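Long-range contacts in peroxisomal fatty acid beta-oxidation multifunctional protein MFP2 (Arabidopsis thaliana, PDB 2WTB), which catalyses the hydration of long-chain enoyl-CoA and the dehydrogenation of 3-hydroxyacyl-CoA in peroxisomal fatty acid beta-oxidation during seed germination: residues E45-N50 against A101-V106; S404-I409 against N433-R438; W674-G679 against G711-A716. One frame throughout, in Å; residues are numbered along the deposited sequence.

Overall arrangement
The three contacts follow one another along the chain. Contact 1 lies in the N-terminal crotonase-like part. It joins the end of helix 33-46 to the lead-in of strand 105-109, in a six-stranded sheet. Contact 2 lies in the NAD-binding part, with its eight-stranded sheet. It pairs helix 403-416 with the end of helix 432-435. Contact 3 lies in the all-helical C-terminal region, between helix 671-678 and the loop after helix 702-710. Centres of contacts 1 and 2 are about 73 Å apart, on opposite sides of the chain's centre. Contact 3 is about 53 Å from contact 1 and about 41 Å from contact 2, centre to centre. Each contact is local to one part of the enzyme.

Contact 1. Residues E45-N50 against A101-V106; sequences EALSRN and ARKPSV
Lys103 NZ donates a hydrogen bond to the backbone oxygen Ala46 O at 2.8 Å. The amine lies in the carbonyl plane, with a C=O...N angle of 152°. A second carbonyl oxygen, Arg49 O, is 3.0 Å from Lys103 NZ. Val52 O also accepts from this amine, which sits among backbone oxygens at and just after the helix end. The lysine reaches them with an extended chain, all torsions beyond CG being near 180°. Leu47 runs alongside it in the opposite direction. The CD2 methyl of Leu47 touches Lys103 CB at 3.6 Å and lies 3.8 Å from Ala101 CB. The contact joins the C-terminal end of helix 33-46 to the approach to strand 105-109 in the crotonase-like fold. Both Ala46 and Lys103 also rest on Ile55 of the neighbouring strand 54-59. Further out, the turn after the helix is tied down by Glu45 O, which accepts from Ser48 N and Arg49 N. Arg49 NH1 makes a salt bridge to Glu45 OE2 at 3.1 Å. Glu45 OE2 uses its anti lone pair and lies close to the guanidinium plane. Arg49 has its stronger acidic partner in Asp51, which forms a salt bridge with NH2.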
loop_
_atom_site.group_PDB
_atom_site.type_symbol
_atom_site.label_atom_id
_atom_site.label_comp_id
_atom_site.label_asym_id
_atom_site.label_seq_id
_atom_site.Cartn_x
_atom_site.Cartn_y
_atom_site.Cartn_z
ATOM N N GLU A 45 28.032 -6.307 -30.503
ATOM C CA GLU A 45 27.968 -6.116 -31.946
ATOM C C GLU A 45 28.271 -4.672 -32.325
ATOM O O GLU A 45 29.084 -4.411 -33.213
ATOM C CB GLU A 45 26.592 -6.520 -32.485
ATOM C CG GLU A 45 26.341 -6.079 -33.920
ATOM C CD GLU A 45 24.996 -6.539 -34.453
ATOM O OE1 GLU A 45 24.302 -7.302 -33.746
ATOM O OE2 GLU A 45 24.635 -6.140 -35.581
ATOM N N ALA A 46 27.615 -3.736 -31.646
ATOM C CA ALA A 46 27.765 -2.317 -31.953
ATOM C C ALA A 46 29.208 -1.852 -31.798
ATOM O O ALA A 46 29.679 -0.994 -32.544
ATOM C CB ALA A 46 26.839 -1.483 -31.079
ATOM N N LEU A 47 29.911 -2.423 -30.826
ATOM C CA LEU A 47 31.283 -2.016 -30.549
ATOM C C LEU A 47 32.272 -2.741 -31.460
ATOM O O LEU A 47 33.482 -2.536 -31.367
ATOM C CB LEU A 47 31.625 -2.247 -29.075
ATOM C CG LEU A 47 30.700 -1.544 -28.077
ATOM C CD1 LEU A 47 30.912 -2.060 -26.660
ATOM C CD2 LEU A 47 30.886 -0.033 -28.139
ATOM N N SER A 48 31.747 -3.583 -32.344
ATOM C CA SER A 48 32.579 -4.312 -33.296
ATOM C C SER A 48 32.299 -3.866 -34.725
ATOM O O SER A 48 33.131 -4.040 -35.615
ATOM C CB SER A 48 32.352 -5.818 -33.165
ATOM O OG SER A 48 32.665 -6.264 -31.858
ATOM N N ARG A 49 31.121 -3.290 -34.941
ATOM C CA ARG A 49 30.727 -2.828 -36.265
ATOM C C ARG A 49 31.354 -1.478 -36.598
ATOM O O ARG A 49 31.215 -0.515 -35.846
ATOM C CB ARG A 49 29.202 -2.753 -36.378
ATOM C CG ARG A 49 28.523 -4.113 -36.436
ATOM C CD ARG A 49 27.017 -3.986 -36.570
ATOM N NE ARG A 49 26.633 -3.149 -37.703
ATOM C CZ ARG A 49 25.393 -3.052 -38.169
ATOM N NH1 ARG A 49 24.415 -3.746 -37.603
ATOM N NH2 ARG A 49 25.129 -2.266 -39.201
ATOM N N ASN A 50 32.042 -1.417 -37.732
ATOM C CA ASN A 50 32.697 -0.190 -38.167
ATOM C C ASN A 50 31.700 0.903 -38.527
ATOM O O ASN A 50 32.002 2.091 -38.418
ATOM C CB ASN A 50 33.616 -0.471 -39.356
ATOM C CG ASN A 50 34.769 -1.381 -38.993
ATOM O OD1 ASN A 50 35.300 -1.315 -37.883
ATOM N ND2 ASN A 50 35.166 -2.236 -39.928
ATOM N N ALA A 101 32.739 1.764 -22.497
ATOM C CA ALA A 101 32.963 1.474 -23.909
ATOM C C ALA A 101 33.615 2.656 -24.616
ATOM O O ALA A 101 33.542 3.790 -24.143
ATOM C CB ALA A 101 31.654 1.106 -24.592
ATOM N N ARG A 102 34.256 2.383 -25.748
ATOM C CA ARG A 102 34.859 3.444 -26.548
ATOM C C ARG A 102 33.870 4.013 -27.561
ATOM O O ARG A 102 34.261 4.606 -28.565
ATOM C CB ARG A 102 36.138 2.958 -27.231
ATOM C CG ARG A 102 37.387 3.156 -26.378
ATOM C CD ARG A 102 38.625 2.540 -27.015
ATOM N NE ARG A 102 38.650 1.088 -26.870
ATOM C CZ ARG A 102 39.699 0.327 -27.158
ATOM N NH1 ARG A 102 40.818 0.880 -27.606
ATOM N NH2 ARG A 102 39.632 -0.988 -26.994
ATOM N N LYS A 103 32.584 3.823 -27.282
ATOM C CA LYS A 103 31.516 4.450 -28.046
ATOM C C LYS A 103 30.436 4.925 -27.085
ATOM O O LYS A 103 29.978 4.159 -26.235
ATOM C CB LYS A 103 30.931 3.479 -29.070
ATOM C CG LYS A 103 31.854 3.193 -30.241
ATOM C CD LYS A 103 31.241 2.194 -31.207
ATOM C CE LYS A 103 32.180 1.927 -32.374
ATOM N NZ LYS A 103 31.663 0.861 -33.271
ATOM N N PRO A 104 30.023 6.196 -27.219
ATOM C CA PRO A 104 29.107 6.833 -26.269
ATOM C C PRO A 104 27.691 6.280 -26.378
ATOM O O PRO A 104 27.242 5.938 -27.470
ATOM C CB PRO A 104 29.119 8.308 -26.696
ATOM C CG PRO A 104 30.187 8.431 -27.751
ATOM C CD PRO A 104 30.335 7.079 -28.352
ATOM N N SER A 105 27.004 6.191 -25.244
ATOM C CA SER A 105 25.607 5.784 -25.214
ATOM C C SER A 105 24.770 6.947 -24.708
ATOM O O SER A 105 25.203 7.698 -23.831
ATOM C CB SER A 105 25.410 4.576 -24.295
ATOM O OG SER A 105 26.072 3.432 -24.798
ATOM N N VAL A 106 23.575 7.098 -25.268
ATOM C CA VAL A 106 22.634 8.105 -24.798
ATOM C C VAL A 106 21.276 7.464 -24.571
ATOM O O VAL A 106 20.762 6.762 -25.440
ATOM C CB VAL A 106 22.478 9.262 -25.798
ATOM C CG1 VAL A 106 21.441 10.255 -25.295
ATOM C CG2 VAL A 106 23.813 9.952 -26.023
#

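Contact 2. Residues S404-I409 against N433-R438; sequences SLKQQI and NKIGER
Gln407 carries its CG beside the backbone N, anti to the carbonyl carbon (chi1 -80°), and is extended beyond it. This sends its amide across to the end of helix 432-435. Arg438 also has CG anti to the carbonyl carbon, and its chain is extended from CG to NE. It comes back toward helix 403-416 and crosses Gln407 at about a right angle. Both segments belong to the Rossmann-type NAD-binding domain of the dehydrogenase. The contact joins two of its helices, which follow the successive parallel strands 394-397 and 422-425.

Gln407 NE2 donates to Lys434 O at 2.9 Å. The N-H...O angle is 153°, and the acceptor lies in the amide plane. The donor stands above the carbonyl plane of Lys434. Glu437 CB lies beside the same nitrogen, and the two side chains point the same way. The backbones are close here as well: Gln407 CA makes a nearly straight C-H...O contact with Ile435 O at 3.4 Å.

The Arg438 guanidinium sits beside helix 403-416. Gln407 CB and Gln407 OE1 lie over the same face, OE1 offset toward the rim. Ser404 O is near the guanidinium plane, at the edge. The Gln407 amide and the Arg438 guanidinium planes are 59° apart.

On the buried side, Lys406 and Ile435 cross obliquely. The aliphatic part of the lysine packs on the isoleucine, with Lys406 CD 3.8 Å from Ile435 CD1. The lysine chain then bends at chi4 and takes NZ to a hydrogen bond with Ile400 O and a salt bridge with Glu397. At the exposed edge, Arg438 NH1 is 3.1 Å from Gln408 N; both are donors, so the pair is not hydrogen-bonded.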
loop_
_atom_site.group_PDB
_atom_site.type_symbol
_atom_site.label_atom_id
_atom_site.label_comp_id
_atom_site.label_asym_id
_atom_site.label_seq_id
_atom_site.Cartn_x
_atom_site.Cartn_y
_atom_site.Cartn_z
ATOM N N SER A 404 -34.582 0.314 11.104
ATOM C CA SER A 404 -35.869 0.866 10.701
ATOM C C SER A 404 -35.704 1.955 9.644
ATOM O O SER A 404 -36.431 1.987 8.650
ATOM C CB SER A 404 -36.608 1.424 11.919
ATOM O OG SER A 404 -37.772 2.133 11.532
ATOM N N LEU A 405 -34.736 2.839 9.865
ATOM C CA LEU A 405 -34.491 3.968 8.974
ATOM C C LEU A 405 -33.832 3.551 7.659
ATOM O O LEU A 405 -34.193 4.050 6.592
ATOM C CB LEU A 405 -33.647 5.027 9.688
ATOM C CG LEU A 405 -33.023 6.158 8.865
ATOM C CD1 LEU A 405 -34.038 6.805 7.937
ATOM C CD2 LEU A 405 -32.413 7.193 9.795
ATOM N N LYS A 406 -32.865 2.639 7.735
ATOM C CA LYS A 406 -32.178 2.157 6.537
ATOM C C LYS A 406 -33.128 1.405 5.607
ATOM O O LYS A 406 -33.120 1.617 4.394
ATOM C CB LYS A 406 -30.991 1.266 6.911
ATOM C CG LYS A 406 -29.704 2.018 7.221
ATOM C CD LYS A 406 -28.663 1.083 7.822
ATOM C CE LYS A 406 -27.248 1.608 7.638
ATOM N NZ LYS A 406 -27.006 2.867 8.386
ATOM N N GLN A 407 -33.942 0.524 6.179
ATOM C CA GLN A 407 -34.922 -0.226 5.403
ATOM C C GLN A 407 -35.794 0.715 4.584
ATOM O O GLN A 407 -36.174 0.402 3.455
ATOM C CB GLN A 407 -35.800 -1.078 6.322
ATOM C CG GLN A 407 -35.162 -2.380 6.771
ATOM C CD GLN A 407 -36.002 -3.118 7.797
ATOM O OE1 GLN A 407 -36.761 -2.509 8.553
ATOM N NE2 GLN A 407 -35.865 -4.439 7.833
ATOM N N GLN A 408 -36.106 1.870 5.165
ATOM C CA GLN A 408 -36.967 2.850 4.515
ATOM C C GLN A 408 -36.247 3.566 3.377
ATOM O O GLN A 408 -36.839 3.846 2.335
ATOM C CB GLN A 408 -37.488 3.869 5.533
ATOM C CG GLN A 408 -38.404 4.926 4.937
ATOM C CD GLN A 408 -39.637 4.331 4.285
ATOM O OE1 GLN A 408 -40.126 3.279 4.696
ATOM N NE2 GLN A 408 -40.148 5.005 3.260
ATOM N N ILE A 409 -34.969 3.861 3.583
ATOM C CA ILE A 409 -34.175 4.541 2.568
ATOM C C ILE A 409 -34.056 3.695 1.306
ATOM O O ILE A 409 -34.121 4.215 0.193
ATOM C CB ILE A 409 -32.769 4.890 3.089
ATOM C CG1 ILE A 409 -32.869 5.877 4.253
ATOM C CG2 ILE A 409 -31.910 5.464 1.970
ATOM C CD1 ILE A 409 -31.540 6.438 4.692
ATOM N N ASN A 433 -28.792 -7.901 4.320
ATOM C CA ASN A 433 -30.020 -8.573 3.896
ATOM C C ASN A 433 -31.287 -7.995 4.517
ATOM O O ASN A 433 -32.370 -8.092 3.936
ATOM C CB ASN A 433 -29.936 -10.078 4.161
ATOM C CG ASN A 433 -29.096 -10.798 3.129
ATOM O OD1 ASN A 433 -28.275 -11.651 3.462
ATOM N ND2 ASN A 433 -29.293 -10.447 1.864
ATOM N N LYS A 434 -31.153 -7.394 5.694
ATOM C CA LYS A 434 -32.300 -6.807 6.376
ATOM C C LYS A 434 -32.591 -5.396 5.875
ATOM O O LYS A 434 -33.724 -4.920 5.954
ATOM C CB LYS A 434 -32.090 -6.812 7.893
ATOM C CG LYS A 434 -32.198 -8.191 8.515
ATOM C CD LYS A 434 -31.938 -8.150 10.009
ATOM C CE LYS A 434 -31.929 -9.549 10.602
ATOM N NZ LYS A 434 -31.593 -9.531 12.054
ATOM N N ILE A 435 -31.565 -4.733 5.355
ATOM C CA ILE A 435 -31.723 -3.388 4.817
ATOM C C ILE A 435 -32.613 -3.393 3.575
ATOM O O ILE A 435 -33.467 -2.521 3.408
ATOM C CB ILE A 435 -30.361 -2.755 4.476
ATOM C CG1 ILE A 435 -29.528 -2.572 5.746
ATOM C CG2 ILE A 435 -30.553 -1.426 3.768
ATOM C CD1 ILE A 435 -28.180 -1.923 5.505
ATOM N N GLY A 436 -32.415 -4.384 2.713
ATOM C CA GLY A 436 -33.197 -4.497 1.494
ATOM C C GLY A 436 -34.451 -5.337 1.657
ATOM O O GLY A 436 -34.973 -5.882 0.685
ATOM N N GLU A 437 -34.935 -5.436 2.890
ATOM C CA GLU A 437 -36.109 -6.245 3.195
ATOM C C GLU A 437 -37.349 -5.792 2.428
ATOM O O GLU A 437 -38.077 -6.615 1.870
ATOM C CB GLU A 437 -36.394 -6.220 4.699
ATOM C CG GLU A 437 -37.652 -6.969 5.107
ATOM C CD GLU A 437 -37.543 -8.466 4.883
ATOM O OE1 GLU A 437 -36.407 -8.972 4.756
ATOM O OE2 GLU A 437 -38.596 -9.137 4.837
ATOM N N ARG A 438 -37.585 -4.484 2.400
ATOM C CA ARG A 438 -38.803 -3.940 1.807
ATOM C C ARG A 438 -38.731 -3.797 0.285
ATOM O O ARG A 438 -39.643 -3.251 -0.335
ATOM C CB ARG A 438 -39.153 -2.590 2.438
ATOM C CG ARG A 438 -39.365 -2.630 3.942
ATOM C CD ARG A 438 -40.118 -1.395 4.418
ATOM N NE ARG A 438 -40.220 -1.338 5.872
ATOM C CZ ARG A 438 -39.512 -0.516 6.639
ATOM N NH1 ARG A 438 -38.650 0.329 6.088
ATOM N NH2 ARG A 438 -39.668 -0.531 7.956
#

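Contact 3. Residues W674-G679 against G711-A716; sequences WADSIG and GVLLSA
Asp676 OD1 is gripped by two donors, both from Ser715. Ser715 N donates to Asp676 OD1 at 2.9 Å, on the syn lone pair of that oxygen. Ser715 OG donates to Asp676 OD1 at 3.2 Å, from above the carboxylate plane. The other oxygen, Asp676 OD2, accepts from Leu714 N at 2.8 Å, also on its syn lone pair. That bond is almost straight, with an N-H...O angle of 178°. Two successive backbone N-H groups therefore meet the two oxygens of one carboxylate, which fixes its rotation. CG of the aspartate stands anti to its carbonyl carbon (chi1 -85°), and this turns the group toward the loop.

The contact joins helix 671-678 to the loop after helix 702-710, in the all-helical C-terminal region. Helix 702-710 ends in a Schellman motif at Gly711, whose phi is positive. An alanine at Asp676 would remove both acceptor oxygens, and the Leu714-Ser715 backbone would probably be held less firmly against the helix.

Beside the polar grip, Leu713 CB lies 3.7 Å from Asp676 OD1. On the buried flank, Ala675 CB faces Leu714 CD1 at 4.3 Å. Leu714 also touches Cys640 of helix 624-644, and Ala675 touches Val636 of the same helix. Ser680 OG, at the start of the next helix, is hydrogen-bonded to Val712 O.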
loop_
_atom_site.group_PDB
_atom_site.type_symbol
_atom_site.label_atom_id
_atom_site.label_comp_id
_atom_site.label_asym_id
_atom_site.label_seq_id
_atom_site.Cartn_x
_atom_site.Cartn_y
_atom_site.Cartn_z
ATOM N N TRP A 674 2.084 -13.768 8.736
ATOM C CA TRP A 674 2.844 -13.745 9.981
ATOM C C TRP A 674 2.554 -14.993 10.804
ATOM O O TRP A 674 3.461 -15.589 11.381
ATOM C CB TRP A 674 2.508 -12.483 10.782
ATOM C CG TRP A 674 3.158 -12.412 12.131
ATOM C CD1 TRP A 674 4.478 -12.182 12.394
ATOM C CD2 TRP A 674 2.516 -12.552 13.406
ATOM N NE1 TRP A 674 4.697 -12.182 13.749
ATOM C CE2 TRP A 674 3.510 -12.406 14.394
ATOM C CE3 TRP A 674 1.198 -12.794 13.808
ATOM C CZ2 TRP A 674 3.229 -12.490 15.757
ATOM C CZ3 TRP A 674 0.920 -12.878 15.163
ATOM C CH2 TRP A 674 1.932 -12.726 16.122
ATOM N N ALA A 675 1.285 -15.386 10.844
ATOM C CA ALA A 675 0.871 -16.584 11.569
ATOM C C ALA A 675 1.636 -17.816 11.097
ATOM O O ALA A 675 2.121 -18.602 11.910
ATOM C CB ALA A 675 -0.634 -16.802 11.430
ATOM N N ASP A 676 1.739 -17.986 9.782
ATOM C CA ASP A 676 2.498 -19.099 9.222
ATOM C C ASP A 676 3.997 -18.883 9.392
ATOM O O ASP A 676 4.784 -19.827 9.321
ATOM C CB ASP A 676 2.154 -19.302 7.748
ATOM C CG ASP A 676 0.918 -20.157 7.553
ATOM O OD1 ASP A 676 0.274 -20.044 6.488
ATOM O OD2 ASP A 676 0.592 -20.944 8.468
ATOM N N SER A 677 4.384 -17.633 9.619
ATOM C CA SER A 677 5.780 -17.292 9.846
ATOM C C SER A 677 6.240 -17.838 11.193
ATOM O O SER A 677 7.431 -18.068 11.412
ATOM C CB SER A 677 5.971 -15.776 9.798
ATOM O OG SER A 677 7.315 -15.425 10.070
ATOM N N ILE A 678 5.282 -18.047 12.090
ATOM C CA ILE A 678 5.562 -18.563 13.423
ATOM C C ILE A 678 5.308 -20.064 13.490
ATOM O O ILE A 678 6.009 -20.792 14.194
ATOM C CB ILE A 678 4.704 -17.854 14.485
ATOM C CG1 ILE A 678 5.084 -16.375 14.567
ATOM C CG2 ILE A 678 4.869 -18.519 15.844
ATOM C CD1 ILE A 678 4.277 -15.602 15.578
ATOM N N GLY A 679 4.306 -20.522 12.748
ATOM C CA GLY A 679 3.962 -21.931 12.717
ATOM C C GLY A 679 2.629 -22.210 13.380
ATOM O O GLY A 679 2.395 -21.803 14.518
ATOM N N GLY A 711 0.634 -29.507 11.580
ATOM C CA GLY A 711 1.737 -28.598 11.323
ATOM C C GLY A 711 1.729 -28.025 9.919
ATOM O O GLY A 711 2.762 -27.583 9.415
ATOM N N VAL A 712 0.558 -28.030 9.289
ATOM C CA VAL A 712 0.414 -27.522 7.928
ATOM C C VAL A 712 0.194 -26.010 7.913
ATOM O O VAL A 712 -0.088 -25.405 8.948
ATOM C CB VAL A 712 -0.747 -28.215 7.191
ATOM C CG1 VAL A 712 -0.456 -29.699 7.015
ATOM C CG2 VAL A 712 -2.049 -28.013 7.948
ATOM N N LEU A 713 0.319 -25.404 6.735
ATOM C CA LEU A 713 0.167 -23.958 6.601
ATOM C C LEU A 713 -1.294 -23.527 6.695
ATOM O O LEU A 713 -2.184 -24.199 6.174
ATOM C CB LEU A 713 0.778 -23.464 5.287
ATOM C CG LEU A 713 2.238 -23.838 5.027
ATOM C CD1 LEU A 713 2.336 -25.238 4.433
ATOM C CD2 LEU A 713 2.892 -22.821 4.108
ATOM N N LEU A 714 -1.532 -22.401 7.360
ATOM C CA LEU A 714 -2.884 -21.894 7.559
ATOM C C LEU A 714 -3.382 -21.116 6.345
ATOM O O LEU A 714 -4.584 -21.054 6.087
ATOM C CB LEU A 714 -2.946 -21.004 8.803
ATOM C CG LEU A 714 -2.606 -21.654 10.144
ATOM C CD1 LEU A 714 -2.668 -20.628 11.266
ATOM C CD2 LEU A 714 -3.538 -22.820 10.428
ATOM N N SER A 715 -2.453 -20.519 5.608
ATOM C CA SER A 715 -2.805 -19.688 4.464
ATOM C C SER A 715 -3.168 -20.537 3.250
ATOM O O SER A 715 -3.665 -20.022 2.249
ATOM C CB SER A 715 -1.660 -18.731 4.122
ATOM O OG SER A 715 -1.468 -17.781 5.156
ATOM N N ALA A 716 -2.915 -21.837 3.349
ATOM C CA ALA A 716 -3.251 -22.765 2.277
ATOM C C ALA A 716 -4.745 -22.714 1.980
ATOM O O ALA A 716 -5.559 -22.589 2.896
ATOM C CB ALA A 716 -2.829 -24.178 2.647
#